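Local coordinates for protein BT_4661 (PDB 4AK2) that binds heparin and heparan sulphate as a SusE-like surface glycan-binding protein, this chain being its ligand-binding domain, at residues A25-V39 with K108-D120. Numbering follows the deposited sequence.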
loop_
_atom_site.group_PDB
_atom_site.type_symbol
_atom_site.label_atom_id
_atom_site.label_comp_id
_atom_site.label_asym_id
_atom_site.label_seq_id
_atom_site.Cartn_x
_atom_site.Cartn_y
_atom_site.Cartn_z
ATOM N N ALA A 25 9.630 0.367 -1.530
ATOM C CA ALA A 25 8.890 1.609 -1.753
ATOM C C ALA A 25 9.395 2.685 -0.805
ATOM O O ALA A 25 10.012 2.403 0.250
ATOM C CB ALA A 25 7.388 1.351 -1.499
ATOM N N ASP A 26 9.096 3.945 -1.180
ATOM C CA ASP A 26 9.292 5.063 -0.259
ATOM C C ASP A 26 8.184 5.022 0.785
ATOM O O ASP A 26 6.982 5.103 0.424
ATOM C CB ASP A 26 9.299 6.391 -1.014
ATOM C CG ASP A 26 10.567 6.621 -1.806
ATOM O OD1 ASP A 26 11.563 5.880 -1.603
ATOM O OD2 ASP A 26 10.571 7.569 -2.627
ATOM N N GLN A 27 8.538 4.810 2.039
ATOM C CA GLN A 27 7.533 4.484 3.062
ATOM C C GLN A 27 8.008 4.846 4.444
ATOM O O GLN A 27 9.167 4.658 4.783
ATOM C CB GLN A 27 7.163 2.998 2.948
ATOM C CG GLN A 27 8.275 2.032 3.408
ATOM C CD GLN A 27 8.015 0.634 2.900
ATOM O OE1 GLN A 27 7.249 -0.117 3.468
ATOM N NE2 GLN A 27 8.717 0.268 1.799
ATOM N N PHE A 28 7.102 5.453 5.229
ATOM C CA PHE A 28 7.418 6.009 6.531
ATOM C C PHE A 28 6.407 5.616 7.564
ATOM O O PHE A 28 5.215 5.766 7.340
ATOM C CB PHE A 28 7.515 7.560 6.431
ATOM C CG PHE A 28 8.617 7.951 5.502
ATOM C CD1 PHE A 28 8.400 8.053 4.133
ATOM C CD2 PHE A 28 9.920 8.109 5.979
ATOM C CE1 PHE A 28 9.467 8.302 3.256
ATOM C CE2 PHE A 28 10.983 8.360 5.096
ATOM C CZ PHE A 28 10.762 8.434 3.762
ATOM N N ARG A 29 6.893 5.093 8.675
ATOM C CA ARG A 29 6.048 4.726 9.787
ATOM C C ARG A 29 6.096 5.810 10.840
ATOM O O ARG A 29 7.161 6.328 11.194
ATOM C CB ARG A 29 6.512 3.374 10.392
ATOM C CG ARG A 29 5.746 3.018 11.673
ATOM C CD ARG A 29 5.950 1.557 12.051
ATOM N NE ARG A 29 5.212 0.673 11.153
ATOM C CZ ARG A 29 5.689 -0.430 10.561
ATOM N NH1 ARG A 29 6.981 -0.859 10.712
ATOM N NH2 ARG A 29 4.856 -1.119 9.794
ATOM N N ILE A 30 4.925 6.128 11.372
ATOM C CA ILE A 30 4.805 6.913 12.601
ATOM C C ILE A 30 4.627 5.883 13.713
ATOM O O ILE A 30 3.659 5.107 13.701
ATOM C CB ILE A 30 3.621 7.903 12.551
ATOM C CG1 ILE A 30 3.776 8.842 11.339
ATOM C CG2 ILE A 30 3.542 8.672 13.864
ATOM C CD1 ILE A 30 3.122 8.387 10.057
ATOM N N GLU A 31 5.582 5.844 14.645
ATOM C CA GLU A 31 5.609 4.819 15.683
ATOM C C GLU A 31 4.357 4.881 16.565
ATOM O O GLU A 31 3.752 5.942 16.740
ATOM C CB GLU A 31 6.864 4.971 16.560
ATOM C CG GLU A 31 6.812 6.205 17.484
ATOM C CD GLU A 31 8.091 6.373 18.320
ATOM O OE1 GLU A 31 8.683 5.344 18.758
ATOM O OE2 GLU A 31 8.513 7.531 18.531
ATOM N N ALA A 32 3.995 3.738 17.137
ATOM C CA ALA A 32 2.887 3.644 18.058
ATOM C C ALA A 32 3.015 4.718 19.140
ATOM O O ALA A 32 4.087 4.879 19.749
ATOM C CB ALA A 32 2.832 2.259 18.659
ATOM N N GLY A 33 1.933 5.461 19.374
ATOM C CA GLY A 33 1.967 6.525 20.368
ATOM C C GLY A 33 2.669 7.803 19.954
ATOM O O GLY A 33 2.727 8.756 20.748
ATOM N N GLY A 34 3.117 7.872 18.705
ATOM C CA GLY A 34 3.714 9.091 18.161
ATOM C C GLY A 34 2.777 10.071 17.512
ATOM O O GLY A 34 1.561 9.976 17.634
ATOM N N LYS A 35 3.375 11.043 16.847
ATOM C CA LYS A 35 2.660 12.159 16.258
ATOM C C LYS A 35 3.011 12.261 14.779
ATOM O O LYS A 35 4.184 12.144 14.379
ATOM C CB LYS A 35 3.013 13.474 16.971
ATOM C CG LYS A 35 2.622 13.513 18.460
ATOM N N LEU A 36 1.983 12.509 13.959
ATOM C CA LEU A 36 2.198 12.695 12.510
ATOM C C LEU A 36 3.182 13.819 12.166
ATOM O O LEU A 36 3.924 13.715 11.177
ATOM C CB LEU A 36 0.909 12.942 11.749
ATOM C CG LEU A 36 -0.081 11.819 11.693
ATOM C CD1 LEU A 36 -1.354 12.320 11.028
ATOM C CD2 LEU A 36 0.514 10.690 10.899
ATOM N N ASN A 37 3.173 14.897 12.957
ATOM C CA ASN A 37 4.075 16.015 12.704
ATOM C C ASN A 37 5.556 15.718 12.980
ATOM O O ASN A 37 6.410 16.574 12.727
ATOM C CB ASN A 37 3.573 17.293 13.390
ATOM C CG ASN A 37 3.754 17.271 14.897
ATOM O OD1 ASN A 37 4.265 16.306 15.477
ATOM N ND2 ASN A 37 3.350 18.368 15.542
ATOM N N SER A 38 5.869 14.504 13.464
ATOM C CA SER A 38 7.279 14.140 13.662
ATOM C C SER A 38 7.912 13.504 12.441
ATOM O O SER A 38 9.116 13.300 12.423
ATOM C CB SER A 38 7.465 13.206 14.847
ATOM O OG SER A 38 6.889 11.952 14.566
ATOM N N VAL A 39 7.117 13.167 11.431
ATOM C CA VAL A 39 7.658 12.439 10.273
ATOM C C VAL A 39 7.357 13.285 9.046
ATOM O O VAL A 39 6.233 13.268 8.535
ATOM C CB VAL A 39 7.019 11.029 10.155
ATOM C CG1 VAL A 39 7.490 10.304 8.910
ATOM C CG2 VAL A 39 7.368 10.180 11.371
ATOM N N LYS A 108 6.432 11.222 -11.544
ATOM C CA LYS A 108 5.524 11.051 -10.415
ATOM C C LYS A 108 5.771 9.671 -9.779
ATOM O O LYS A 108 5.996 8.667 -10.479
ATOM C CB LYS A 108 4.017 11.282 -10.763
ATOM C CG LYS A 108 3.302 10.192 -11.574
ATOM C CD LYS A 108 1.861 10.554 -11.973
ATOM N N GLN A 109 5.718 9.629 -8.451
ATOM C CA GLN A 109 5.938 8.367 -7.692
ATOM C C GLN A 109 5.110 8.410 -6.415
ATOM O O GLN A 109 4.898 9.476 -5.865
ATOM C CB GLN A 109 7.394 8.251 -7.248
ATOM C CG GLN A 109 8.426 8.285 -8.387
ATOM C CD GLN A 109 9.863 8.243 -7.939
ATOM O OE1 GLN A 109 10.780 8.361 -8.776
ATOM N NE2 GLN A 109 10.073 8.010 -6.659
ATOM N N PRO A 110 4.646 7.257 -5.946
ATOM C CA PRO A 110 3.959 7.236 -4.649
ATOM C C PRO A 110 4.921 7.329 -3.455
ATOM O O PRO A 110 6.112 6.861 -3.539
ATOM C CB PRO A 110 3.273 5.867 -4.651
ATOM C CG PRO A 110 4.245 5.005 -5.445
ATOM C CD PRO A 110 4.777 5.905 -6.547
ATOM N N VAL A 111 4.447 7.863 -2.338
ATOM C CA VAL A 111 5.057 7.767 -1.033
ATOM C C VAL A 111 3.999 7.266 -0.066
ATOM O O VAL A 111 2.861 7.796 -0.079
ATOM C CB VAL A 111 5.709 9.088 -0.559
ATOM C CG1 VAL A 111 6.352 8.929 0.826
ATOM C CG2 VAL A 111 6.694 9.596 -1.598
ATOM N N PHE A 112 4.319 6.325 0.796
ATOM C CA PHE A 112 3.387 5.682 1.671
ATOM C C PHE A 112 3.695 5.956 3.128
ATOM O O PHE A 112 4.861 6.173 3.511
ATOM C CB PHE A 112 3.417 4.184 1.426
ATOM C CG PHE A 112 3.064 3.774 0.022
ATOM C CD1 PHE A 112 4.061 3.675 -0.953
ATOM C CD2 PHE A 112 1.774 3.373 -0.328
ATOM C CE1 PHE A 112 3.767 3.240 -2.227
ATOM C CE2 PHE A 112 1.475 2.961 -1.621
ATOM C CZ PHE A 112 2.493 2.838 -2.582
ATOM N N PHE A 113 2.639 5.930 3.939
ATOM C CA PHE A 113 2.714 6.182 5.376
ATOM C C PHE A 113 1.952 5.165 6.163
ATOM O O PHE A 113 0.902 4.724 5.727
ATOM C CB PHE A 113 2.177 7.599 5.713
ATOM C CG PHE A 113 2.999 8.682 5.121
ATOM C CD1 PHE A 113 2.774 9.104 3.803
ATOM C CD2 PHE A 113 4.005 9.295 5.862
ATOM C CE1 PHE A 113 3.584 10.105 3.209
ATOM C CE2 PHE A 113 4.824 10.290 5.289
ATOM C CZ PHE A 113 4.596 10.719 3.967
ATOM N N HIS A 114 2.486 4.789 7.324
ATOM C CA HIS A 114 1.763 3.909 8.255
ATOM C C HIS A 114 1.786 4.514 9.612
ATOM O O HIS A 114 2.859 4.801 10.170
ATOM C CB HIS A 114 2.441 2.524 8.348
ATOM C CG HIS A 114 1.759 1.599 9.361
ATOM N ND1 HIS A 114 2.414 0.976 10.367
ATOM C CD2 HIS A 114 0.413 1.255 9.496
ATOM C CE1 HIS A 114 1.546 0.239 11.086
ATOM N NE2 HIS A 114 0.318 0.422 10.573
ATOM N N PHE A 115 0.612 4.745 10.193
ATOM C CA PHE A 115 0.487 5.266 11.567
ATOM C C PHE A 115 0.252 4.032 12.432
ATOM O O PHE A 115 -0.863 3.501 12.475
ATOM C CB PHE A 115 -0.610 6.316 11.671
ATOM C CG PHE A 115 -0.573 7.174 12.917
ATOM C CD1 PHE A 115 0.271 6.917 14.020
ATOM C CD2 PHE A 115 -1.411 8.289 12.967
ATOM C CE1 PHE A 115 0.280 7.764 15.139
ATOM C CE2 PHE A 115 -1.424 9.125 14.078
ATOM C CZ PHE A 115 -0.578 8.861 15.156
ATOM N N SER A 116 1.286 3.564 13.113
ATOM C CA SER A 116 1.168 2.345 13.905
ATOM C C SER A 116 0.438 2.601 15.229
ATOM O O SER A 116 0.267 3.752 15.637
ATOM C CB SER A 116 2.538 1.739 14.170
ATOM O OG SER A 116 2.332 0.411 14.602
ATOM N N MET A 117 0.012 1.525 15.902
ATOM C CA MET A 117 -0.636 1.635 17.197
ATOM C C MET A 117 -0.630 0.289 17.899
ATOM O O MET A 117 -0.446 -0.756 17.264
ATOM C CB MET A 117 -2.083 2.109 17.043
ATOM C CG MET A 117 -3.044 1.060 16.506
ATOM S SD MET A 117 -4.718 1.678 16.292
ATOM C CE MET A 117 -5.177 2.056 17.981
ATOM N N ILE A 118 -0.844 0.326 19.210
ATOM C CA ILE A 118 -1.231 -0.857 19.965
ATOM C C ILE A 118 -2.766 -0.872 19.960
ATOM O O ILE A 118 -3.419 0.041 20.489
ATOM C CB ILE A 118 -0.646 -0.834 21.390
ATOM C CG1 ILE A 118 0.877 -0.717 21.318
ATOM C CG2 ILE A 118 -1.083 -2.081 22.164
ATOM C CD1 ILE A 118 1.610 -0.688 22.660
ATOM N N SER A 119 -3.329 -1.897 19.332
ATOM C CA SER A 119 -4.789 -2.052 19.204
ATOM C C SER A 119 -5.331 -3.021 20.274
ATOM O O SER A 119 -4.637 -3.276 21.253
ATOM C CB SER A 119 -5.148 -2.428 17.751
ATOM O OG SER A 119 -4.371 -3.502 17.284
ATOM N N ASP A 120 -6.540 -3.563 20.118
ATOM C CA ASP A 120 -7.087 -4.443 21.164
ATOM C C ASP A 120 -6.158 -5.625 21.447
ATOM O O ASP A 120 -5.473 -6.148 20.544
ATOM C CB ASP A 120 -8.450 -5.035 20.752
ATOM C CG ASP A 120 -9.604 -4.066 20.887
ATOM O OD1 ASP A 120 -9.438 -2.918 21.375
ATOM O OD2 ASP A 120 -10.720 -4.457 20.466
HETATM O O HOH W 1 7.520 4.455 -3.422
HETATM O O HOH W 2 8.553 8.101 -4.297
HETATM O O HOH W 3 -0.433 5.296 17.866
#
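I30 and F115 meet on the face of the sheet that also carries F28 and F113. The CG2 methyl of beta-branched I30 rests 3.6 Å from F115 CE1, while L36, its side chain crossing that of F115 at about a right angle, brings its CD2 to 3.7 Å from F115 CD2. With CG anti to the backbone N (chi1 -164°), the F115 ring is carried closer to 25-39, and its flat, broad shape serves both aliphatic partners. Farther along, F28 CB lies 4.0 Å from F113 CD2, and the edge of the F28 ring meets V111 CG1; aromatic and beta-branched residues suit such a buried strand face. The backbones of 27-30 and 108-115 run parallel, joined by a ladder of five N-H...O=C bonds from D26 to S116. On the other face, R29 and H114 lie side by side: R29 NE donates to H114 ND1 at 2.9 Å, in the plane of both groups, although those planes stand 85° apart. The bend at chi3 (-73°) turns the guanidinium to this task, and its NH1 and NH2 go on to T128 and Y127. A leucine in place of R29 would probably leave H114 ND1 without this donor and T128 OG1 and Y127 O without the bonds from the guanidinium. At one end a water joins D26 OD2, Q109 NE2 and P110 O, D26 also accepting from Y12 and G13 and Q109 NE2 also donating to F10 O; at the other, a water links G33 N to S116 O beside the E31-G34 type II turn. Strand 27-30 is an outermost strand of the four-stranded mixed sheet, with 105-115 between it and antiparallel 89-98, while F112 packs against V131 of strand 131-134.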